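PDB 1JGS: multiple antibiotic resistance protein MARR from Escherichia coli, which represses the marRAB operon, an operon involved in activating antibiotic resistance and oxidative stress genes, by binding DNA at the marO operator/promoter site. Local coordinates for the interface of chains A and B. Residues are numbered along the deposited sequence; one frame, centred on the assembly and turned at random. Chains: chain A/B, Multiple antibiotic resistance protein MARR.

Contact 1: the interface of chains A and B. Residues chain A 1, 18, 119-120; chain B 135-138.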
# COMPACT_ATOMS: atom_id res chain seq x y z
N LEU A 1 -11.31 -17.35 12.46
CA LEU A 1 -10.20 -16.87 11.58
C LEU A 1 -9.34 -18.05 11.16
O LEU A 1 -8.91 -18.14 10.01
CB LEU A 1 -9.34 -15.84 12.33
CG LEU A 1 -8.46 -14.91 11.48
CD1 LEU A 1 -9.33 -14.06 10.58
CD2 LEU A 1 -7.61 -14.02 12.38
N LYS A 18 -2.77 -3.95 8.59
CA LYS A 18 -2.45 -3.87 10.01
C LYS A 18 -1.15 -3.12 10.23
O LYS A 18 -1.08 -2.19 11.04
CB LYS A 18 -2.33 -5.27 10.62
CG LYS A 18 -2.10 -5.23 12.13
CD LYS A 18 -1.61 -6.56 12.67
CE LYS A 18 -1.39 -6.51 14.19
NZ LYS A 18 -2.58 -6.97 14.97
N LYS A 119 4.37 -10.08 18.55
CA LYS A 119 3.82 -10.25 19.89
C LYS A 119 3.23 -11.62 20.21
O LYS A 119 3.37 -12.11 21.33
CB LYS A 119 2.75 -9.19 20.18
CG LYS A 119 1.42 -9.41 19.47
CD LYS A 119 0.36 -8.43 19.98
CE LYS A 119 -0.97 -8.58 19.26
NZ LYS A 119 -1.98 -7.61 19.77
N ASN A 120 2.58 -12.25 19.23
CA ASN A 120 1.98 -13.55 19.48
C ASN A 120 2.41 -14.73 18.63
O ASN A 120 2.08 -15.87 18.95
CB ASN A 120 0.44 -13.43 19.45
CG ASN A 120 -0.07 -12.57 18.30
OD1 ASN A 120 -1.26 -12.27 18.23
ND2 ASN A 120 0.83 -12.18 17.41
N LYS B 135 -1.70 -15.67 12.61
CA LYS B 135 -1.27 -15.44 13.99
C LYS B 135 -0.75 -14.03 14.20
O LYS B 135 -0.47 -13.62 15.33
CB LYS B 135 -0.20 -16.46 14.41
CG LYS B 135 -0.68 -17.90 14.44
CD LYS B 135 0.20 -18.76 15.34
CE LYS B 135 -0.01 -18.42 16.82
NZ LYS B 135 0.84 -19.22 17.77
N VAL B 136 -0.61 -13.27 13.11
CA VAL B 136 -0.15 -11.90 13.19
C VAL B 136 -1.32 -10.91 13.30
O VAL B 136 -1.17 -9.82 13.86
CB VAL B 136 0.69 -11.52 11.94
CG1 VAL B 136 0.99 -10.03 11.94
CG2 VAL B 136 1.99 -12.31 11.90
N LEU B 137 -2.48 -11.30 12.78
CA LEU B 137 -3.66 -10.42 12.79
C LEU B 137 -4.37 -10.11 14.11
O LEU B 137 -4.65 -8.94 14.42
CB LEU B 137 -4.68 -10.95 11.77
CG LEU B 137 -4.19 -10.78 10.33
CD1 LEU B 137 -5.24 -11.26 9.36
CD2 LEU B 137 -3.86 -9.33 10.09
N PRO B 138 -4.69 -11.13 14.92
CA PRO B 138 -5.37 -10.82 16.18
C PRO B 138 -4.55 -9.94 17.13
O PRO B 138 -3.32 -9.85 16.97
CB PRO B 138 -5.67 -12.21 16.75
CG PRO B 138 -4.52 -13.03 16.24
CD PRO B 138 -4.40 -12.57 14.81
OXT PRO B 138 -5.16 -9.35 18.05
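A:Lys18 reaches from helix 8-27 of one chain to the C-terminal tail of the other, at the edge of the dimer interface, where one subunit receives the chain end of its partner. A:Lys18 NZ donates to B:Leu137 O at 2.9 Å, from above the carbonyl plane, 51° out of it. A second, weak bond runs from the same NZ to B:Val136 O at 3.4 Å. The chain leaves with CG anti to the backbone N (chi1 -176°) and stays extended to CE, then bends at the last torsion (chi4 94°). A long lysine suits this place because its chain carries a donor to carbonyls beyond the end of helix 126-134.

Close approaches without proven bonding form a second group. A:Asn120 ND2 lies 2.8 Å from B:Lys135 O, but its N-H groups point elsewhere, and the pair is not a hydrogen bond. A:Lys119 CE comes 3.5 Å from B:Pro138 O of the terminal carboxylate; its NZ stays farther away, and any attraction may be modest.

Apolar packing is slight. A:Leu1 adds a hydrocarbon branch beside the pyrrolidine ring, whose rigidity may suit a packed chain end; A:Leu1 CD2 stands 4.3 Å from B:Pro138 CD.

Contact 2: the interface of chains A and B. Residues chain A 61, 64, 67; chain B 61, 64, 67.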
# COMPACT_ATOMS: atom_id res chain seq x y z
N ASP A 61 -0.67 10.19 -6.80
CA ASP A 61 -1.07 11.27 -7.70
C ASP A 61 0.08 12.27 -7.71
O ASP A 61 0.63 12.62 -6.65
CB ASP A 61 -2.34 11.94 -7.17
CG ASP A 61 -2.73 13.17 -7.97
OD1 ASP A 61 -3.47 14.02 -7.44
OD2 ASP A 61 -2.30 13.29 -9.14
N ALA A 64 -0.52 15.43 -5.53
CA ALA A 64 -0.35 15.28 -4.09
C ALA A 64 1.12 15.16 -3.72
O ALA A 64 1.50 15.46 -2.59
CB ALA A 64 -1.11 14.06 -3.61
N ARG A 67 2.67 18.87 -3.75
CA ARG A 67 2.32 19.59 -2.52
C ARG A 67 3.10 18.96 -1.39
O ARG A 67 3.61 19.64 -0.52
CB ARG A 67 0.81 19.50 -2.23
CG ARG A 67 -0.07 20.12 -3.30
CD ARG A 67 -1.46 20.49 -2.76
NE ARG A 67 -2.17 19.34 -2.20
CZ ARG A 67 -2.72 18.37 -2.93
NH1 ARG A 67 -2.64 18.39 -4.26
NH2 ARG A 67 -3.35 17.37 -2.33
N ASP B 61 -5.20 11.01 -1.56
CA ASP B 61 -5.49 12.43 -1.65
C ASP B 61 -6.95 12.54 -2.08
O ASP B 61 -7.39 11.84 -3.00
CB ASP B 61 -4.58 13.09 -2.70
CG ASP B 61 -4.94 14.54 -2.96
OD1 ASP B 61 -4.57 15.06 -4.03
OD2 ASP B 61 -5.57 15.17 -2.09
N ALA B 64 -7.46 13.39 -5.84
CA ALA B 64 -7.28 12.30 -6.79
C ALA B 64 -8.45 11.33 -6.73
O ALA B 64 -8.71 10.62 -7.70
CB ALA B 64 -5.98 11.57 -6.50
N ARG B 67 -11.48 12.96 -8.81
CA ARG B 67 -11.28 12.78 -10.24
C ARG B 67 -11.48 11.31 -10.55
O ARG B 67 -12.07 10.95 -11.55
CB ARG B 67 -9.86 13.22 -10.67
CG ARG B 67 -9.56 14.69 -10.43
CD ARG B 67 -8.41 15.18 -11.31
NE ARG B 67 -7.17 14.44 -11.12
CZ ARG B 67 -6.39 14.55 -10.05
NH1 ARG B 67 -6.71 15.37 -9.06
NH2 ARG B 67 -5.28 13.82 -9.97
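A:Asp61 has an extended backbone (psi 135°) immediately before helix 62-74, the recognition helix, whereas its partner B:Arg67 sits within the helical turns of that same element in the other chain. The two-fold axis repeats the pairing as A:Arg67 with B:Asp61, making two reciprocal salt bridges that may tie the DNA-binding lobes together.

In each, the arginine bends at chi3 and offers one terminal nitrogen: B:Arg67 NH2 lies 3.1 Å from A:Asp61 OD1, an almost straight hydrogen bond. The same nitrogen is equally near A:Asp61 OD2, which may add electrostatic attraction, while the N-H points at OD1. The aspartate meets the guanidinium at its edge and in its plane, but the carboxylate is itself tilted, the two planes standing 52° apart, and OD1 receives the donor from above its plane. With CG anti to the backbone N (chi1 174°), the short aspartate side chain reaches across to the partner. Arginine supplies length and a planar, charged edge that suits a carboxylate.

Alanine packs alongside the bridge, its small methyl letting the chains come close: A:Asp61 CB and B:Ala64 CB are 3.7 Å apart. The two like-charged guanidiniums remain separated, with A:Arg67 NH1 7.0 Å from B:Arg67 NH1.

Contact 3: the interface of chains A and B. Residues chain A 8, 11-12, 129, 133, 136; chain B 15, 126, 129-130, 133.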
# COMPACT_ATOMS: atom_id res chain seq x y z
N LEU A 8 -3.83 -16.55 0.40
CA LEU A 8 -2.62 -15.80 0.71
C LEU A 8 -2.71 -14.31 0.37
O LEU A 8 -2.47 -13.45 1.24
CB LEU A 8 -1.43 -16.43 -0.03
CG LEU A 8 -0.04 -15.83 0.11
CD1 LEU A 8 0.45 -15.92 1.55
CD2 LEU A 8 0.90 -16.60 -0.81
N LEU A 11 -4.57 -12.36 2.81
CA LEU A 11 -3.88 -12.37 4.09
C LEU A 11 -2.72 -11.38 4.08
O LEU A 11 -2.52 -10.64 5.03
CB LEU A 11 -3.38 -13.77 4.45
CG LEU A 11 -4.42 -14.81 4.87
CD1 LEU A 11 -3.75 -16.16 5.16
CD2 LEU A 11 -5.15 -14.31 6.10
N ILE A 12 -1.94 -11.39 3.00
CA ILE A 12 -0.81 -10.47 2.86
C ILE A 12 -1.37 -9.04 2.92
O ILE A 12 -0.77 -8.15 3.52
CB ILE A 12 -0.09 -10.65 1.50
CG1 ILE A 12 0.63 -12.00 1.47
CG2 ILE A 12 0.93 -9.55 1.30
CD1 ILE A 12 1.28 -12.30 0.12
N LEU A 129 8.26 -17.59 9.51
CA LEU A 129 7.41 -16.77 8.66
C LEU A 129 8.32 -16.01 7.71
O LEU A 129 8.06 -15.93 6.51
CB LEU A 129 6.60 -15.79 9.49
CG LEU A 129 5.69 -14.80 8.73
CD1 LEU A 129 4.73 -15.55 7.81
CD2 LEU A 129 4.91 -13.95 9.74
N LEU A 133 8.28 -16.25 3.71
CA LEU A 133 8.01 -15.00 3.00
C LEU A 133 9.10 -14.71 1.98
O LEU A 133 8.87 -14.03 0.99
CB LEU A 133 7.88 -13.83 3.97
CG LEU A 133 6.54 -13.66 4.70
CD1 LEU A 133 6.64 -12.50 5.68
CD2 LEU A 133 5.42 -13.41 3.69
N VAL A 136 8.82 -16.39 -1.41
CA VAL A 136 7.81 -15.79 -2.27
C VAL A 136 8.41 -14.72 -3.19
O VAL A 136 7.90 -14.47 -4.28
CB VAL A 136 6.68 -15.13 -1.43
CG1 VAL A 136 5.75 -14.34 -2.33
CG2 VAL A 136 5.90 -16.19 -0.66
N VAL B 15 7.03 -8.03 -0.09
CA VAL B 15 6.07 -8.98 -0.64
C VAL B 15 4.78 -8.32 -1.13
O VAL B 15 4.19 -8.74 -2.14
CB VAL B 15 5.70 -10.07 0.38
CG1 VAL B 15 4.68 -11.02 -0.24
CG2 VAL B 15 6.96 -10.86 0.81
N VAL B 126 1.63 -23.31 1.07
CA VAL B 126 0.94 -22.01 1.33
C VAL B 126 0.13 -21.95 2.63
O VAL B 126 -0.06 -20.89 3.22
CB VAL B 126 0.08 -21.65 0.11
CG1 VAL B 126 -0.30 -20.18 0.12
CG2 VAL B 126 0.81 -22.00 -1.17
N LEU B 129 2.35 -20.76 5.61
CA LEU B 129 2.58 -19.33 5.58
C LEU B 129 1.27 -18.65 5.96
O LEU B 129 1.25 -17.71 6.77
CB LEU B 129 2.99 -18.88 4.18
CG LEU B 129 3.21 -17.36 3.96
CD1 LEU B 129 4.22 -16.81 4.96
CD2 LEU B 129 3.69 -17.13 2.52
N GLU B 130 0.17 -19.14 5.40
CA GLU B 130 -1.14 -18.57 5.70
C GLU B 130 -1.43 -18.69 7.19
O GLU B 130 -1.92 -17.76 7.81
CB GLU B 130 -2.21 -19.30 4.88
CG GLU B 130 -1.85 -19.46 3.42
CD GLU B 130 -3.00 -19.95 2.56
OE1 GLU B 130 -3.71 -20.89 2.98
OE2 GLU B 130 -3.18 -19.40 1.45
N LEU B 133 0.70 -16.22 9.10
CA LEU B 133 0.26 -14.86 8.79
C LEU B 133 -1.02 -14.53 9.55
O LEU B 133 -1.29 -13.36 9.82
CB LEU B 133 0.02 -14.70 7.28
CG LEU B 133 1.24 -14.46 6.39
CD1 LEU B 133 0.80 -14.41 4.93
CD2 LEU B 133 1.93 -13.16 6.79
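A:Leu8 pushes its branched tip against helix 126-134 of chain B, in the close-packed part of the contact. Its CG is anti to the backbone N (chi1 180°), and this turns CD1 onto two leucines: A:Leu8 CD1 is 3.6 Å from B:Leu129 CD2 and 3.7 Å from B:Leu133 CD1. Nearby, A:Ile12 crosses B:Val15 at about a right angle, with A:Ile12 CD1 3.6 Å from B:Val15 CG1. The slender isoleucine tip reaches the valine, whose compact branches fit between helices. A:Leu129 and B:Leu129 also meet tip to tip near the two-fold axis, although their modelled approach is too short to be reliable. A:Leu133 CD2 packs 3.8 Å from B:Leu129 CD1.

Packing is looser towards A:Val136, beyond the helix end, where A:Val136 CG1 stands 4.1 Å from B:Val15 CG1. The other margin is more polar. There B:Glu130 uses its aliphatic stem, B:Glu130 CB lying 3.5 Å from A:Leu11 CD1, while its carboxylate comes near the backbone N of A:Leu8 without hydrogen-bonding to it. Glutamate thus offers carbon to A:Leu11 and its carboxylate to the start of helix 8-27, which may favour the negative charge. Together these apolar side chains interlock the terminal helices in the dimerisation region typical of MarR-family repressors.

Contacts 1 and 3 are neighbours, their C-alpha centres about 13 Å apart, and both use helix 8-27 and the end of the chain around helix 126-134. Residue 136 serves in both, from chain B in contact 1 and from chain A in contact 3. Contact 2 lies about 33 Å from contact 1 and 31 Å from contact 3 (between C-alpha centres), at helix 62-74, the recognition helix of the winged helix-turn-helix, and the residue before it. The contacts given thus fall in two distant regions: a terminal junction with an apolar core (contact 3) and a polar edge (contact 1), and a charged link between DNA-binding lobes, which may help set the spacing of the two recognition helices.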